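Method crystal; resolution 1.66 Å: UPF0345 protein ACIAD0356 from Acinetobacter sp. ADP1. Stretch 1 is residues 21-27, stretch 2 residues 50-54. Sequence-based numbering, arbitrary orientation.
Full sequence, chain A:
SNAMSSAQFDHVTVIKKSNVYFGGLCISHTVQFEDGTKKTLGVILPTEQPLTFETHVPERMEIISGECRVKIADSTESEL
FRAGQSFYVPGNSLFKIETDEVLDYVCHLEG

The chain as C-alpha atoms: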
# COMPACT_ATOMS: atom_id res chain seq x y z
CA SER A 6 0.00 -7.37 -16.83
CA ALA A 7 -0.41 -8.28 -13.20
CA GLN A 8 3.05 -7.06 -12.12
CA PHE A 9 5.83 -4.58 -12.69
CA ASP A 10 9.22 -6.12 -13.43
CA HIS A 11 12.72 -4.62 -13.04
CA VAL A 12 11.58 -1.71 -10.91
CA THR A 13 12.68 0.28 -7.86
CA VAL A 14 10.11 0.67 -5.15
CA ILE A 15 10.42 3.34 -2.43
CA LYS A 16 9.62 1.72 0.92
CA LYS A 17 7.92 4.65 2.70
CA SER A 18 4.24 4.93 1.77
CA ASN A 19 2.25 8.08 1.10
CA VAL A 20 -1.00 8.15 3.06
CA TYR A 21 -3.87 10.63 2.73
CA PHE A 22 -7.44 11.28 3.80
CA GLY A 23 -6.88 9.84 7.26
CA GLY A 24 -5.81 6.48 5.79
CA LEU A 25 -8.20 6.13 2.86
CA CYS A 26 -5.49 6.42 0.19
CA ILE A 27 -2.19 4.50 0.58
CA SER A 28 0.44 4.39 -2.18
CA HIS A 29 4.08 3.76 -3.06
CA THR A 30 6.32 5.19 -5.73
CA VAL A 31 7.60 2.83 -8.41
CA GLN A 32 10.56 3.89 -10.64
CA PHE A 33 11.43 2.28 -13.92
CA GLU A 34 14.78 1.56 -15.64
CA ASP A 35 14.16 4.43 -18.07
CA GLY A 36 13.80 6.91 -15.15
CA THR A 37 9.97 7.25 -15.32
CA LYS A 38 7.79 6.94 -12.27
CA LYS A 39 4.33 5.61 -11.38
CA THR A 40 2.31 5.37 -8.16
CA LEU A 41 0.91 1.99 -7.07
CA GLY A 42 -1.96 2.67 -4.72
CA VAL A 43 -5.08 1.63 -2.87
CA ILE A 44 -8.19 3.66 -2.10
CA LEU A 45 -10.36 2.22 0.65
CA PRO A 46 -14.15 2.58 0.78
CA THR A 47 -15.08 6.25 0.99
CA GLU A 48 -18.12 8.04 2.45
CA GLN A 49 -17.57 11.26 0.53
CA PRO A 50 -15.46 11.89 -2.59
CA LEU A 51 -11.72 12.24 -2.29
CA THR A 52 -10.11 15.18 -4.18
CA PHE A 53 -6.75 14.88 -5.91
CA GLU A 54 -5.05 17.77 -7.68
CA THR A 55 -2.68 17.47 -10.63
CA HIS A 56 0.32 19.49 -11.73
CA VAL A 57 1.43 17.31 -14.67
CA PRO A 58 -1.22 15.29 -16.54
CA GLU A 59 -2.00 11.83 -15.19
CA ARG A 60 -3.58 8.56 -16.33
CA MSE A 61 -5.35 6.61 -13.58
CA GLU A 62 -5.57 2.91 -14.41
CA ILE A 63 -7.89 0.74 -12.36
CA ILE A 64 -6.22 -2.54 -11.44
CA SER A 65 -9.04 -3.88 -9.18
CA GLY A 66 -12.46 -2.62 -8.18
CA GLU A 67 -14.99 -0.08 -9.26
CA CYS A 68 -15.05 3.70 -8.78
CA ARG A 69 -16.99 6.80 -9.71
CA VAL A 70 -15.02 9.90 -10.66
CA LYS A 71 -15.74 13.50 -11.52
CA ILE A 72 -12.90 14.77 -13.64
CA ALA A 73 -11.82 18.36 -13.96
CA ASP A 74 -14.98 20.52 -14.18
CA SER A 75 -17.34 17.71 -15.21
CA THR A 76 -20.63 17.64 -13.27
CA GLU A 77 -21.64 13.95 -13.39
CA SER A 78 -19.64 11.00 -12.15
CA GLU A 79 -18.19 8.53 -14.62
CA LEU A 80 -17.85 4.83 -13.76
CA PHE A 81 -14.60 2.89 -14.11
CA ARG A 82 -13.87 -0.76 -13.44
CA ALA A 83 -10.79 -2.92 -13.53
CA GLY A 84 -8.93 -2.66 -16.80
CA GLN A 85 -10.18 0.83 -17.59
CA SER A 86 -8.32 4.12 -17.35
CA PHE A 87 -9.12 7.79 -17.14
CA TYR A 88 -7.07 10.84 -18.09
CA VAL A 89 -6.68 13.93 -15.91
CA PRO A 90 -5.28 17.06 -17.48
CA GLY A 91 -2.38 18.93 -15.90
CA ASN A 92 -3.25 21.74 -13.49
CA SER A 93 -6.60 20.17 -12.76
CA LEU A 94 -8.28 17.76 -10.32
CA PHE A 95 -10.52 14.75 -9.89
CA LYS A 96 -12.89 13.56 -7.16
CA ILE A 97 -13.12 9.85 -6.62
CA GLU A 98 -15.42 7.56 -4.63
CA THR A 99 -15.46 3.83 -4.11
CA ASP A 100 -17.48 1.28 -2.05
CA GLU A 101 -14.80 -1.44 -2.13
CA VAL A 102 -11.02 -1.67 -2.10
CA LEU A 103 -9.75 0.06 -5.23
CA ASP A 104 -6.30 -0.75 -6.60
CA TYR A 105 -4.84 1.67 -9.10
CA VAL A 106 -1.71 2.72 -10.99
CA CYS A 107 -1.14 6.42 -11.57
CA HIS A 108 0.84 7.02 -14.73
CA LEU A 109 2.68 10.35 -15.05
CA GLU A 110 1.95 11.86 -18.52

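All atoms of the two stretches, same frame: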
# COMPACT_ATOMS: atom_id res chain seq x y z
N TYR A 21 -3.00 9.45 2.67
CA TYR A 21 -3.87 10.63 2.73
C TYR A 21 -5.25 10.27 3.17
O TYR A 21 -5.61 9.09 3.32
CB TYR A 21 -3.92 11.37 1.36
CG TYR A 21 -2.51 11.69 0.86
CD1 TYR A 21 -1.77 12.68 1.45
CD2 TYR A 21 -1.95 11.01 -0.22
CE1 TYR A 21 -0.49 12.97 1.04
CE2 TYR A 21 -0.66 11.27 -0.59
CZ TYR A 21 0.07 12.26 0.04
OH TYR A 21 1.35 12.53 -0.36
N PHE A 22 -6.01 11.35 3.44
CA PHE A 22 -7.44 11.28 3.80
C PHE A 22 -7.66 10.39 5.02
O PHE A 22 -8.63 9.59 5.08
CB PHE A 22 -8.30 10.81 2.65
CG PHE A 22 -8.03 11.52 1.35
CD1 PHE A 22 -8.53 12.80 1.11
CD2 PHE A 22 -7.30 10.89 0.35
CE1 PHE A 22 -8.26 13.44 -0.12
CE2 PHE A 22 -7.04 11.53 -0.84
CZ PHE A 22 -7.53 12.79 -1.06
N GLY A 23 -6.75 10.52 5.97
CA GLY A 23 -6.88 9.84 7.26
C GLY A 23 -6.80 8.33 7.11
O GLY A 23 -7.44 7.62 7.88
N GLY A 24 -6.06 7.88 6.08
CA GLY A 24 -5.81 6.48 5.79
C GLY A 24 -6.68 5.86 4.71
O GLY A 24 -6.73 4.63 4.55
N LEU A 25 -7.41 6.69 3.97
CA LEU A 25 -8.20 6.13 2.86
C LEU A 25 -7.47 6.00 1.54
O LEU A 25 -7.95 5.28 0.67
CB LEU A 25 -9.47 6.95 2.61
CG LEU A 25 -10.45 6.91 3.75
CD1 LEU A 25 -11.55 7.92 3.46
CD2 LEU A 25 -11.01 5.49 3.96
N CYS A 26 -6.34 6.66 1.38
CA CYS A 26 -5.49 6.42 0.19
C CYS A 26 -4.07 6.12 0.63
O CYS A 26 -3.48 6.91 1.37
CB CYS A 26 -5.50 7.62 -0.74
SG CYS A 26 -4.55 7.38 -2.25
N ILE A 27 -3.53 4.97 0.20
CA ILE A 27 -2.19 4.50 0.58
C ILE A 27 -1.44 4.09 -0.71
O ILE A 27 -1.94 3.29 -1.47
CB ILE A 27 -2.29 3.29 1.49
CG1 ILE A 27 -3.19 3.54 2.73
CG2 ILE A 27 -0.86 2.81 1.91
CD1 ILE A 27 -4.74 3.14 2.52
N PRO A 50 -16.53 11.89 -1.60
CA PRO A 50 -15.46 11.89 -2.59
C PRO A 50 -14.14 12.44 -2.09
O PRO A 50 -14.12 13.42 -1.27
CB PRO A 50 -16.00 12.75 -3.73
CG PRO A 50 -17.48 12.75 -3.55
CD PRO A 50 -17.68 12.70 -2.05
N LEU A 51 -13.07 11.81 -2.57
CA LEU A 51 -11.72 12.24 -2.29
C LEU A 51 -11.18 13.09 -3.44
O LEU A 51 -11.22 12.67 -4.60
CB LEU A 51 -10.83 11.03 -2.04
CG LEU A 51 -11.38 10.03 -1.03
CD1 LEU A 51 -10.28 8.94 -0.95
CD2 LEU A 51 -11.69 10.72 0.36
N THR A 52 -10.63 14.27 -3.13
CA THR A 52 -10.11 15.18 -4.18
C THR A 52 -8.61 15.04 -4.33
O THR A 52 -7.88 15.21 -3.35
CB THR A 52 -10.48 16.71 -3.96
OG1 THR A 52 -11.91 16.89 -3.87
CG2 THR A 52 -10.02 17.55 -5.12
N PHE A 53 -8.15 14.79 -5.57
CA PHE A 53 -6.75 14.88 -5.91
C PHE A 53 -6.54 15.95 -6.93
O PHE A 53 -7.40 16.14 -7.82
CB PHE A 53 -6.30 13.57 -6.53
CG PHE A 53 -6.35 12.41 -5.60
CD1 PHE A 53 -5.28 12.14 -4.80
CD2 PHE A 53 -7.50 11.64 -5.49
CE1 PHE A 53 -5.34 11.05 -3.94
CE2 PHE A 53 -7.55 10.60 -4.66
CZ PHE A 53 -6.47 10.28 -3.90
N GLU A 54 -5.40 16.65 -6.80
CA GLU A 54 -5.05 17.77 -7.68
C GLU A 54 -3.79 17.47 -8.49
O GLU A 54 -2.80 16.88 -7.97
CB GLU A 54 -4.93 19.09 -6.87
CG GLU A 54 -6.23 19.40 -6.14
CD GLU A 54 -6.24 20.73 -5.41
OE1 GLU A 54 -5.31 21.51 -5.65
OE2 GLU A 54 -7.18 20.97 -4.59

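What does Phe22 do to hold the two stretches together? It gives up more surface to the other stretch than any other residue here, and its ring touches three consecutive residues of the strand 51-54. The CA-to-CB bond points toward that strand, and with chi1 at -48° (m) the ring lies against it. Over one face sits Leu51: its CB is 3.9 Å from the centroid of the Phe22 ring and only 12° off the ring normal, the geometry of a CH-pi contact. At the ring's edge, Phe22 CZ comes within 3.4 Å of Thr52 O, close to the ring plane. An aromatic C-H edge carries a slight positive charge, so a carbonyl oxygen is a congenial neighbour there, although the approach is not a hydrogen bond. Thr52 meets the ring through its backbone, since its own CA-to-CB bond points away.

How does Leu51 complete its side of the contact? Its CA-to-CB bond points toward stretch 1, and the residue is buried, with chi1 m and chi2 t. While CB lies over the Phe22 ring, the methyl CD1 reaches farther along the stretch, 3.8 Å from Phe22 CD2 and 4.2 Å from Leu25 CB. Leu51 therefore joins two residues of stretch 1 that are separated in sequence by the glycine pair. All these contacts are apolar, so they depend on close packing and on the exclusion of water.

What brings Phe53 into a contact from which its CA-to-CB bond points sideways? The ring extends far enough that its end comes nearer, and its tip, CZ, meets two residues of stretch 1. Phe22 CE2 lies 3.4 Å from Phe53 CZ in an offset edge-to-face pair, with the edge of Phe22 turned toward the face of Phe53. The centroids are 5.1 Å apart and the planes stand at 78°, so the rings are nearly perpendicular. This arrangement sets the slightly positive hydrogens of one ring against the electron-rich face of the other. Cys26 takes a different side of the same ring: its SG is 3.8 Å from Phe53 CZ and 5.0 Å from the ring centroid, 76° off the normal, which places the sulfur at the edge.

How can Phe22 and Cys26, four residues apart, both reach Phe53? Stretch 1 folds back on itself. Tyr21 N donates to Cys26 O at 2.9 Å, and Tyr21 O accepts from both Gly24 N at 3.0 Å and Cys26 N at 3.2 Å; the bond from Leu25 N to Phe22 O, at 3.3 Å, is weak. Phe22, Gly23 and Gly24 carry the chain round the turn, all with positive phi, and the two glycines stay clear of the other stretch. At Gly24 a CB would be jammed against the carbonyl O of Gly23, so the backbone angles themselves call for glycine. No hydrogen bond crosses between the stretches; side-chain packing dominates the 280 Å² buried between them.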